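Local coordinates for aminopeptidase C (Lactobacillus rhamnosus, PDB 4K7C), which probably removes amino acids from the N termini of peptides, as a papain-like cysteine aminopeptidase of the bleomycin hydrolase type, at residues G68-M79 with D138-I149; L257-N265 with Y409-L418. All coordinates share one frame; numbering follows the deposited sequence.

In the fold
After several N-terminal helices the chain enters helix 70-87, makes a largely helical excursion, and returns at Gly139 and Gly140 into helix 142-152; contact 1 closes this loop of 58 residues. Contact 2 opens only after contact 1 has closed, so the two neither nest nor cross. Its longer loop, 143 residues, about half of them loop, the rest strand and helix, runs from strand 260-264 to strand 408-414 near the C terminus. Contact 1 joins two helices; contact 2 pairs two strands. Their centres lie about 14 Å apart and they touch: Trp142 CG packs 3.4 Å from Val412 CG2, and Leu257 CD1 meets Ile149 CG2, which ties helix 142-152 to strand 408-414 and to the 3-10 turn ahead of strand 260-264.

Contact 1 of 2, residues G68-M79 with D138-I149; sequences GRCWMFAALNTM and DGGQWDMLSALI
Trp71 and Asp138 are joined through the indole: NE1 of Trp71 donates to the backbone O of Asp138 at 2.7 Å, in the carbonyl plane and on a lone pair, though the bond is bent (145° at the hydrogen). The Asp138 carboxylate turns to the backbone before the helix, where its OD2 takes the N-H of Gly68 at 2.9 Å, nearly straight, on the anti lone pair. Ser169 also bonds OD2, while Lys104 and Asn173 hold OD1, so both buried oxygens are satisfied. With CG of Trp71 between its backbone N and carbonyl carbon (chi1 62°), Gly139 and Gly140 pass over one face of the indole; CA of Gly140 makes a CH-pi contact 3.4 Å from the centroid of the six-membered ring. Helix 70-79 is probably the central helix of the papain-like fold, whose N-terminal end carries the nucleophilic cysteine in this family; Cys70 stands at that end and touches His364. Helix 142-149 crosses it at -67°. Leu145 enters as a knob among Trp71, Met72, Ala75 and Met79, its CD1 a tight 3.5 Å from Ala75 CB. Met79, a selenomethionine, meets Ile149 tip to tip. Ala75 O accepts twice, from Met79 N and from Thr78 OG1 at 2.7 Å.

Contact 2 of 2, residues L257-N265 with Y409-L418; sequences LDDYQSIIN and YQVVISKKYL
Lys415 binds the 3-10 turn before strand 260-264 twice: its NZ donates to Asp258 O at 2.8 Å, and its backbone N to Asp259 O at 2.8 Å, 171° at the hydrogen. The chain of Lys415, extended beyond CG (chi2 174°), lies along the two carbonyls, CE passing 3.8 Å from Gln261 OE1. The Asp258 carboxylate makes no direct pair with NZ; it forms a salt bridge with Arg289, and a water bonded to its OD1 reaches NZ weakly. With an alanine here the backbone bond to Asp259 O could remain, but Asp258 O would probably be left without its lysine donor. Onward, strands 260-264 and 409-414 run antiparallel, with Gln261 and Ile413 as one hydrogen-bonded pair and Ile263 and Val411 as the next; Ile263 N lies almost on the line of the Val411 C=O, 2.8 Å from its O. Asn265 N to Tyr409 O ends the ladder. Strand 408-414 also pairs with strand 315-319, where Tyr409 and Gln410 form a classic beta bulge opposite Gly318. On one face CD1 of Ile263 sits 3.7 Å from Ile413 CB and 4.0 Å from Leu418 CD2; the Ile263 side chain also touches Phe301 and Leu304 of helix 298-310. On the other, Tyr260 CB meets Val412 CG1, and Ile264 lies beside Gln410, its CG2 3.5 Å from Gln410 CG. The chemistry is thus mainly backbone: paired amides fix the register, aliphatic branches pack on both faces, and the Lys415 ammonium gives its one direct bond across the contact to a neutral carbonyl, while the Asp258 carboxylate may help to balance its charge.

Contact 1 of 2, residues G68-M79 with D138-I149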
loop_
_atom_site.group_PDB
_atom_site.type_symbol
_atom_site.label_atom_id
_atom_site.label_comp_id
_atom_site.label_asym_id
_atom_site.label_seq_id
_atom_site.Cartn_x
_atom_site.Cartn_y
_atom_site.Cartn_z
ATOM N N GLY A 68 -0.035 20.379 18.111
ATOM C CA GLY A 68 -0.878 21.622 18.064
ATOM C C GLY A 68 -0.035 22.901 18.066
ATOM O O GLY A 68 -0.369 23.871 18.774
ATOM N N ARG A 69 0.973 22.966 17.192
ATOM C CA ARG A 69 1.958 24.007 17.233
ATOM C C ARG A 69 1.674 25.051 16.143
ATOM O O ARG A 69 2.559 25.811 15.805
ATOM C CB ARG A 69 3.395 23.452 17.051
ATOM C CG ARG A 69 3.842 22.618 18.174
ATOM C CD ARG A 69 5.239 22.044 17.988
ATOM N NE ARG A 69 5.300 21.165 16.812
ATOM C CZ ARG A 69 6.396 20.741 16.237
ATOM N NH1 ARG A 69 7.619 21.148 16.618
ATOM N NH2 ARG A 69 6.288 19.928 15.197
ATOM N N CYS A 70 0.424 25.129 15.653
ATOM C CA CYS A 70 0.144 26.013 14.500
ATOM C C CYS A 70 0.637 27.447 14.766
ATOM O O CYS A 70 1.372 27.982 13.962
ATOM C CB CYS A 70 -1.336 25.986 14.172
ATOM S SG CYS A 70 -2.231 26.660 15.542
ATOM N N TRP A 71 0.360 27.971 15.964
ATOM C CA TRP A 71 0.707 29.360 16.341
ATOM C C TRP A 71 2.203 29.644 16.183
ATOM O O TRP A 71 2.575 30.670 15.680
ATOM C CB TRP A 71 0.256 29.653 17.754
ATOM C CG TRP A 71 0.902 28.807 18.860
ATOM C CD1 TRP A 71 0.838 27.437 19.032
ATOM C CD2 TRP A 71 1.667 29.304 19.963
ATOM N NE1 TRP A 71 1.534 27.066 20.136
ATOM C CE2 TRP A 71 2.010 28.193 20.761
ATOM C CE3 TRP A 71 2.084 30.565 20.350
ATOM C CZ2 TRP A 71 2.738 28.326 21.932
ATOM C CZ3 TRP A 71 2.794 30.696 21.546
ATOM C CH2 TRP A 71 3.104 29.606 22.304
HETATM N N MSE A 72 3.025 28.660 16.551
HETATM C CA MSE A 72 4.485 28.742 16.409
HETATM C C MSE A 72 4.950 28.652 14.972
HETATM O O MSE A 72 5.752 29.422 14.510
HETATM C CB MSE A 72 5.201 27.616 17.161
HETATM C CG MSE A 72 4.840 27.439 18.567
HETATM SE SE MSE A 72 5.898 25.909 19.214
HETATM C CE MSE A 72 5.036 26.216 20.911
ATOM N N PHE A 73 4.405 27.683 14.246
ATOM C CA PHE A 73 4.703 27.509 12.829
ATOM C C PHE A 73 4.355 28.769 12.074
ATOM O O PHE A 73 5.172 29.255 11.255
ATOM C CB PHE A 73 3.987 26.262 12.222
ATOM C CG PHE A 73 4.750 24.983 12.463
ATOM C CD1 PHE A 73 5.432 24.360 11.422
ATOM C CD2 PHE A 73 4.805 24.436 13.688
ATOM C CE1 PHE A 73 6.152 23.216 11.627
ATOM C CE2 PHE A 73 5.527 23.274 13.935
ATOM C CZ PHE A 73 6.244 22.690 12.900
ATOM N N ALA A 74 3.176 29.323 12.372
ATOM C CA ALA A 74 2.737 30.526 11.680
ATOM C C ALA A 74 3.609 31.748 12.012
ATOM O O ALA A 74 4.048 32.486 11.129
ATOM C CB ALA A 74 1.296 30.811 11.964
ATOM N N ALA A 75 3.925 31.922 13.251
ATOM C CA ALA A 75 4.814 33.056 13.630
ATOM C C ALA A 75 6.158 32.860 12.971
ATOM O O ALA A 75 6.716 33.807 12.376
ATOM C CB ALA A 75 4.966 33.173 15.105
ATOM N N LEU A 76 6.757 31.662 13.132
ATOM C CA LEU A 76 8.056 31.425 12.548
ATOM C C LEU A 76 8.032 31.537 11.002
ATOM O O LEU A 76 9.022 31.873 10.367
ATOM C CB LEU A 76 8.623 30.063 12.998
ATOM C CG LEU A 76 8.937 29.974 14.518
ATOM C CD1 LEU A 76 9.266 28.540 14.982
ATOM C CD2 LEU A 76 10.057 30.905 14.921
ATOM N N ASN A 77 6.869 31.280 10.401
ATOM C CA ASN A 77 6.717 31.474 8.985
ATOM C C ASN A 77 6.924 32.942 8.614
ATOM O O ASN A 77 7.656 33.256 7.683
ATOM C CB ASN A 77 5.329 31.020 8.469
ATOM C CG ASN A 77 5.232 29.504 8.277
ATOM O OD1 ASN A 77 6.239 28.807 8.116
ATOM N ND2 ASN A 77 3.961 28.983 8.250
ATOM N N THR A 78 6.319 33.824 9.357
ATOM C CA THR A 78 6.428 35.287 9.099
ATOM C C THR A 78 7.912 35.696 9.165
ATOM O O THR A 78 8.395 36.367 8.265
ATOM C CB THR A 78 5.572 36.207 9.977
ATOM O OG1 THR A 78 5.894 36.150 11.363
ATOM C CG2 THR A 78 4.033 35.851 9.764
HETATM N N MSE A 79 8.616 35.156 10.134
HETATM C CA MSE A 79 10.067 35.528 10.353
HETATM C C MSE A 79 10.926 34.934 9.275
HETATM O O MSE A 79 11.744 35.609 8.681
HETATM C CB MSE A 79 10.416 34.955 11.729
HETATM C CG MSE A 79 9.794 35.747 12.818
HETATM SE SE MSE A 79 10.202 34.975 14.556
HETATM C CE MSE A 79 8.888 36.066 15.413
ATOM N N ASP A 138 -0.335 22.358 23.693
ATOM C CA ASP A 138 0.514 22.807 22.564
ATOM C C ASP A 138 0.256 24.201 22.082
ATOM O O ASP A 138 1.197 24.848 21.661
ATOM C CB ASP A 138 0.446 21.859 21.353
ATOM C CG ASP A 138 1.123 20.503 21.585
ATOM O OD1 ASP A 138 1.665 20.163 22.668
ATOM O OD2 ASP A 138 1.057 19.651 20.646
ATOM N N GLY A 139 -1.015 24.652 22.078
ATOM C CA GLY A 139 -1.360 25.901 21.497
ATOM C C GLY A 139 -0.937 27.173 22.227
ATOM O O GLY A 139 -0.639 27.173 23.446
ATOM N N GLY A 140 -1.149 28.276 21.514
ATOM C CA GLY A 140 -0.860 29.578 22.079
ATOM C C GLY A 140 -1.401 30.747 21.282
ATOM O O GLY A 140 -2.326 30.622 20.455
ATOM N N GLN A 141 -0.885 31.933 21.602
ATOM C CA GLN A 141 -1.239 33.152 20.921
ATOM C C GLN A 141 0.053 33.937 20.617
ATOM O O GLN A 141 1.123 33.654 21.198
ATOM C CB GLN A 141 -2.233 33.953 21.813
ATOM C CG GLN A 141 -3.418 33.148 22.304
ATOM C CD GLN A 141 -4.621 33.980 22.741
ATOM O OE1 GLN A 141 -4.670 35.190 22.529
ATOM N NE2 GLN A 141 -5.601 33.331 23.320
ATOM N N TRP A 142 -0.058 34.915 19.718
ATOM C CA TRP A 142 1.070 35.675 19.184
ATOM C C TRP A 142 1.965 36.257 20.303
ATOM O O TRP A 142 3.167 36.076 20.275
ATOM C CB TRP A 142 0.573 36.825 18.295
ATOM C CG TRP A 142 1.718 37.702 17.918
ATOM C CD1 TRP A 142 2.175 38.809 18.597
ATOM C CD2 TRP A 142 2.641 37.511 16.830
ATOM N NE1 TRP A 142 3.303 39.302 18.003
ATOM C CE2 TRP A 142 3.606 38.540 16.909
ATOM C CE3 TRP A 142 2.730 36.597 15.786
ATOM C CZ2 TRP A 142 4.655 38.667 15.966
ATOM C CZ3 TRP A 142 3.733 36.751 14.840
ATOM C CH2 TRP A 142 4.712 37.760 14.952
ATOM N N ASP A 143 1.370 36.860 21.321
ATOM C CA ASP A 143 2.162 37.552 22.353
ATOM C C ASP A 143 2.963 36.554 23.186
ATOM O O ASP A 143 4.049 36.881 23.669
ATOM C CB ASP A 143 1.250 38.378 23.248
ATOM C CG ASP A 143 0.534 39.531 22.506
ATOM O OD1 ASP A 143 1.124 40.198 21.624
ATOM O OD2 ASP A 143 -0.677 39.744 22.821
HETATM N N MSE A 144 2.422 35.345 23.342
HETATM C CA MSE A 144 3.173 34.239 23.978
HETATM C C MSE A 144 4.325 33.749 23.147
HETATM O O MSE A 144 5.374 33.378 23.670
HETATM C CB MSE A 144 2.168 33.099 24.252
HETATM C CG MSE A 144 1.211 33.484 25.364
HETATM SE SE MSE A 144 -0.384 32.308 25.388
HETATM C CE MSE A 144 0.421 30.579 25.845
ATOM N N LEU A 145 4.224 33.778 21.816
ATOM C CA LEU A 145 5.372 33.379 21.015
ATOM C C LEU A 145 6.440 34.484 21.111
ATOM O O LEU A 145 7.650 34.194 21.260
ATOM C CB LEU A 145 4.906 33.199 19.575
ATOM C CG LEU A 145 5.834 32.516 18.564
ATOM C CD1 LEU A 145 6.866 33.491 18.017
ATOM C CD2 LEU A 145 6.436 31.277 19.213
ATOM N N SER A 146 6.027 35.747 20.980
ATOM C CA SER A 146 6.965 36.845 21.208
ATOM C C SER A 146 7.703 36.760 22.512
ATOM O O SER A 146 8.935 36.946 22.533
ATOM C CB SER A 146 6.280 38.205 21.094
ATOM O OG SER A 146 6.046 38.380 19.774
ATOM N N ALA A 147 6.982 36.482 23.590
ATOM C CA ALA A 147 7.587 36.364 24.886
ATOM C C ALA A 147 8.728 35.354 24.850
ATOM O O ALA A 147 9.793 35.571 25.456
ATOM C CB ALA A 147 6.591 35.942 25.942
ATOM N N LEU A 148 8.499 34.223 24.150
ATOM C CA LEU A 148 9.513 33.209 24.034
ATOM C C LEU A 148 10.711 33.662 23.259
ATOM O O LEU A 148 11.824 33.420 23.705
ATOM C CB LEU A 148 8.954 31.900 23.396
ATOM C CG LEU A 148 7.912 31.203 24.271
ATOM C CD1 LEU A 148 7.140 30.196 23.429
ATOM C CD2 LEU A 148 8.559 30.516 25.452
ATOM N N ILE A 149 10.495 34.399 22.176
ATOM C CA ILE A 149 11.577 34.834 21.334
ATOM C C ILE A 149 12.403 35.915 22.034
ATOM O O ILE A 149 13.624 35.942 21.897
ATOM C CB ILE A 149 11.010 35.199 19.990
ATOM C CG1 ILE A 149 10.691 33.848 19.283
ATOM C CG2 ILE A 149 11.991 35.983 19.111
ATOM C CD1 ILE A 149 10.188 34.105 17.951
#

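Contact 2 of 2, residues L257-N265 with Y409-L418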
loop_
_atom_site.group_PDB
_atom_site.type_symbol
_atom_site.label_atom_id
_atom_site.label_comp_id
_atom_site.label_asym_id
_atom_site.label_seq_id
_atom_site.Cartn_x
_atom_site.Cartn_y
_atom_site.Cartn_z
ATOM N N LEU A 257 10.032 43.383 18.687
ATOM C CA LEU A 257 8.807 42.653 18.933
ATOM C C LEU A 257 7.750 43.559 19.545
ATOM O O LEU A 257 6.543 43.292 19.403
ATOM C CB LEU A 257 9.048 41.381 19.725
ATOM C CG LEU A 257 9.788 40.326 18.871
ATOM C CD1 LEU A 257 10.223 39.187 19.768
ATOM C CD2 LEU A 257 9.036 39.805 17.653
ATOM N N ASP A 258 8.169 44.700 20.081
ATOM C CA ASP A 258 7.195 45.701 20.423
ATOM C C ASP A 258 6.390 46.333 19.308
ATOM O O ASP A 258 5.404 47.037 19.624
ATOM C CB ASP A 258 7.887 46.901 21.175
ATOM C CG ASP A 258 8.021 46.669 22.633
ATOM O OD1 ASP A 258 7.094 46.105 23.263
ATOM O OD2 ASP A 258 9.078 47.105 23.186
ATOM N N ASP A 259 6.874 46.233 18.068
ATOM C CA ASP A 259 6.319 46.909 16.951
ATOM C C ASP A 259 4.975 46.253 16.549
ATOM O O ASP A 259 4.365 46.804 15.669
ATOM C CB ASP A 259 7.236 46.780 15.726
ATOM C CG ASP A 259 8.493 47.650 15.810
ATOM O OD1 ASP A 259 8.569 48.423 16.752
ATOM O OD2 ASP A 259 9.325 47.525 14.876
ATOM N N TYR A 260 4.561 45.137 17.196
ATOM C CA TYR A 260 3.408 44.271 16.670
ATOM C C TYR A 260 2.245 44.312 17.603
ATOM O O TYR A 260 2.418 44.220 18.795
ATOM C CB TYR A 260 3.854 42.793 16.380
ATOM C CG TYR A 260 5.003 42.808 15.387
ATOM C CD1 TYR A 260 4.794 43.073 14.069
ATOM C CD2 TYR A 260 6.317 42.701 15.818
ATOM C CE1 TYR A 260 5.845 43.185 13.170
ATOM C CE2 TYR A 260 7.394 42.807 14.919
ATOM C CZ TYR A 260 7.145 43.058 13.627
ATOM O OH TYR A 260 8.156 43.193 12.756
ATOM N N GLN A 261 1.056 44.426 17.054
ATOM C CA GLN A 261 -0.141 44.419 17.858
ATOM C C GLN A 261 -1.103 43.283 17.386
ATOM O O GLN A 261 -1.455 43.206 16.225
ATOM C CB GLN A 261 -0.807 45.763 17.770
ATOM C CG GLN A 261 -2.080 45.927 18.570
ATOM C CD GLN A 261 -1.851 45.739 20.026
ATOM O OE1 GLN A 261 -1.012 46.436 20.642
ATOM N NE2 GLN A 261 -2.593 44.873 20.620
ATOM N N SER A 262 -1.550 42.530 18.360
ATOM C CA SER A 262 -2.619 41.565 18.189
ATOM C C SER A 262 -3.913 42.333 18.091
ATOM O O SER A 262 -4.250 43.088 18.993
ATOM C CB SER A 262 -2.646 40.564 19.303
ATOM O OG SER A 262 -3.793 39.706 19.139
ATOM N N ILE A 263 -4.604 42.132 16.992
ATOM C CA ILE A 263 -5.918 42.738 16.718
ATOM C C ILE A 263 -6.942 41.637 16.659
ATOM O O ILE A 263 -6.675 40.598 16.006
ATOM C CB ILE A 263 -5.802 43.539 15.436
ATOM C CG1 ILE A 263 -4.808 44.722 15.734
ATOM C CG2 ILE A 263 -7.135 44.117 15.043
ATOM C CD1 ILE A 263 -4.446 45.489 14.546
ATOM N N ILE A 264 -8.074 41.843 17.347
ATOM C CA ILE A 264 -9.178 40.846 17.291
ATOM C C ILE A 264 -10.405 41.483 16.718
ATOM O O ILE A 264 -10.488 42.718 16.646
ATOM C CB ILE A 264 -9.463 40.180 18.647
ATOM C CG1 ILE A 264 -9.942 41.162 19.730
ATOM C CG2 ILE A 264 -8.259 39.405 19.073
ATOM C CD1 ILE A 264 -10.370 40.569 21.061
ATOM N N ASN A 265 -11.366 40.635 16.290
ATOM C CA ASN A 265 -12.689 41.081 15.902
ATOM C C ASN A 265 -13.647 40.142 16.599
ATOM O O ASN A 265 -13.912 39.029 16.099
ATOM C CB ASN A 265 -12.897 41.019 14.407
ATOM C CG ASN A 265 -14.280 41.372 14.022
ATOM O OD1 ASN A 265 -15.010 40.585 13.425
ATOM N ND2 ASN A 265 -14.676 42.624 14.355
ATOM N N TYR A 409 -10.733 35.665 13.580
ATOM C CA TYR A 409 -10.855 36.392 14.817
ATOM C C TYR A 409 -9.643 37.246 15.197
ATOM O O TYR A 409 -9.834 38.147 16.005
ATOM C CB TYR A 409 -11.145 35.496 15.968
ATOM C CG TYR A 409 -12.437 34.663 15.797
ATOM C CD1 TYR A 409 -13.642 35.216 16.060
ATOM C CD2 TYR A 409 -12.392 33.315 15.414
ATOM C CE1 TYR A 409 -14.839 34.538 15.890
ATOM C CE2 TYR A 409 -13.602 32.597 15.308
ATOM C CZ TYR A 409 -14.820 33.213 15.558
ATOM O OH TYR A 409 -16.004 32.513 15.437
ATOM N N GLN A 410 -8.481 36.997 14.595
ATOM C CA GLN A 410 -7.270 37.703 14.984
ATOM C C GLN A 410 -6.312 37.884 13.831
ATOM O O GLN A 410 -6.175 36.989 12.996
ATOM C CB GLN A 410 -6.532 36.877 16.006
ATOM C CG GLN A 410 -7.228 36.607 17.296
ATOM C CD GLN A 410 -6.278 35.892 18.205
ATOM O OE1 GLN A 410 -6.578 35.571 19.384
ATOM N NE2 GLN A 410 -5.119 35.594 17.644
ATOM N N VAL A 411 -5.677 39.061 13.781
ATOM C CA VAL A 411 -4.562 39.314 12.870
ATOM C C VAL A 411 -3.494 40.070 13.721
ATOM O O VAL A 411 -3.847 40.690 14.725
ATOM C CB VAL A 411 -4.864 40.183 11.642
ATOM C CG1 VAL A 411 -5.611 39.382 10.581
ATOM C CG2 VAL A 411 -5.654 41.430 12.011
ATOM N N VAL A 412 -2.233 39.852 13.393
ATOM C CA VAL A 412 -1.154 40.576 14.010
ATOM C C VAL A 412 -0.633 41.589 13.010
ATOM O O VAL A 412 -0.160 41.265 11.907
ATOM C CB VAL A 412 -0.052 39.658 14.548
ATOM C CG1 VAL A 412 1.103 40.449 15.117
ATOM C CG2 VAL A 412 -0.579 38.728 15.596
ATOM N N ILE A 413 -0.758 42.881 13.376
ATOM C CA ILE A 413 -0.400 43.997 12.507
ATOM C C ILE A 413 0.754 44.873 13.086
ATOM O O ILE A 413 0.742 45.089 14.300
ATOM C CB ILE A 413 -1.646 44.860 12.263
ATOM C CG1 ILE A 413 -2.759 43.973 11.558
ATOM C CG2 ILE A 413 -1.328 46.044 11.428
ATOM C CD1 ILE A 413 -2.428 43.562 10.171
ATOM N N SER A 414 1.689 45.316 12.235
ATOM C CA SER A 414 2.710 46.300 12.679
ATOM C C SER A 414 2.016 47.603 12.991
ATOM O O SER A 414 1.214 48.108 12.211
ATOM C CB SER A 414 3.863 46.588 11.742
ATOM O OG SER A 414 4.367 45.458 11.145
ATOM N N LYS A 415 2.303 48.071 14.192
ATOM C CA LYS A 415 1.729 49.288 14.777
ATOM C C LYS A 415 1.793 50.511 13.843
ATOM O O LYS A 415 0.895 51.377 13.870
ATOM C CB LYS A 415 2.381 49.560 16.139
ATOM C CG LYS A 415 1.895 48.684 17.280
ATOM C CD LYS A 415 2.727 48.939 18.555
ATOM C CE LYS A 415 2.322 48.031 19.616
ATOM N NZ LYS A 415 3.169 48.152 20.827
ATOM N N LYS A 416 2.845 50.576 13.030
ATOM C CA LYS A 416 2.992 51.675 12.118
ATOM C C LYS A 416 1.875 51.806 11.062
ATOM O O LYS A 416 1.757 52.825 10.422
ATOM C CB LYS A 416 4.298 51.556 11.383
ATOM C CG LYS A 416 4.381 50.393 10.438
ATOM C CD LYS A 416 5.825 50.232 10.038
ATOM C CE LYS A 416 5.979 49.245 8.936
ATOM N NZ LYS A 416 7.352 49.475 8.369
ATOM N N TYR A 417 1.087 50.734 10.847
ATOM C CA TYR A 417 -0.014 50.784 9.886
ATOM C C TYR A 417 -1.257 51.285 10.553
ATOM O O TYR A 417 -2.229 51.548 9.864
ATOM C CB TYR A 417 -0.280 49.361 9.337
ATOM C CG TYR A 417 0.851 48.826 8.574
ATOM C CD1 TYR A 417 1.372 49.534 7.456
ATOM C CD2 TYR A 417 1.429 47.629 8.922
ATOM C CE1 TYR A 417 2.442 49.039 6.742
ATOM C CE2 TYR A 417 2.507 47.132 8.237
ATOM C CZ TYR A 417 3.008 47.835 7.152
ATOM O OH TYR A 417 4.088 47.358 6.478
ATOM N N LEU A 418 -1.234 51.406 11.892
ATOM C CA LEU A 418 -2.396 51.831 12.674
ATOM C C LEU A 418 -2.546 53.372 12.695
ATOM O O LEU A 418 -1.577 54.055 12.873
ATOM C CB LEU A 418 -2.251 51.399 14.109
ATOM C CG LEU A 418 -2.281 49.933 14.522
ATOM C CD1 LEU A 418 -2.293 49.770 16.048
ATOM C CD2 LEU A 418 -3.544 49.370 13.984
HETATM O O HOH W 1 4.456 46.001 23.209
HETATM O O HOH W 2 5.428 49.087 13.747
#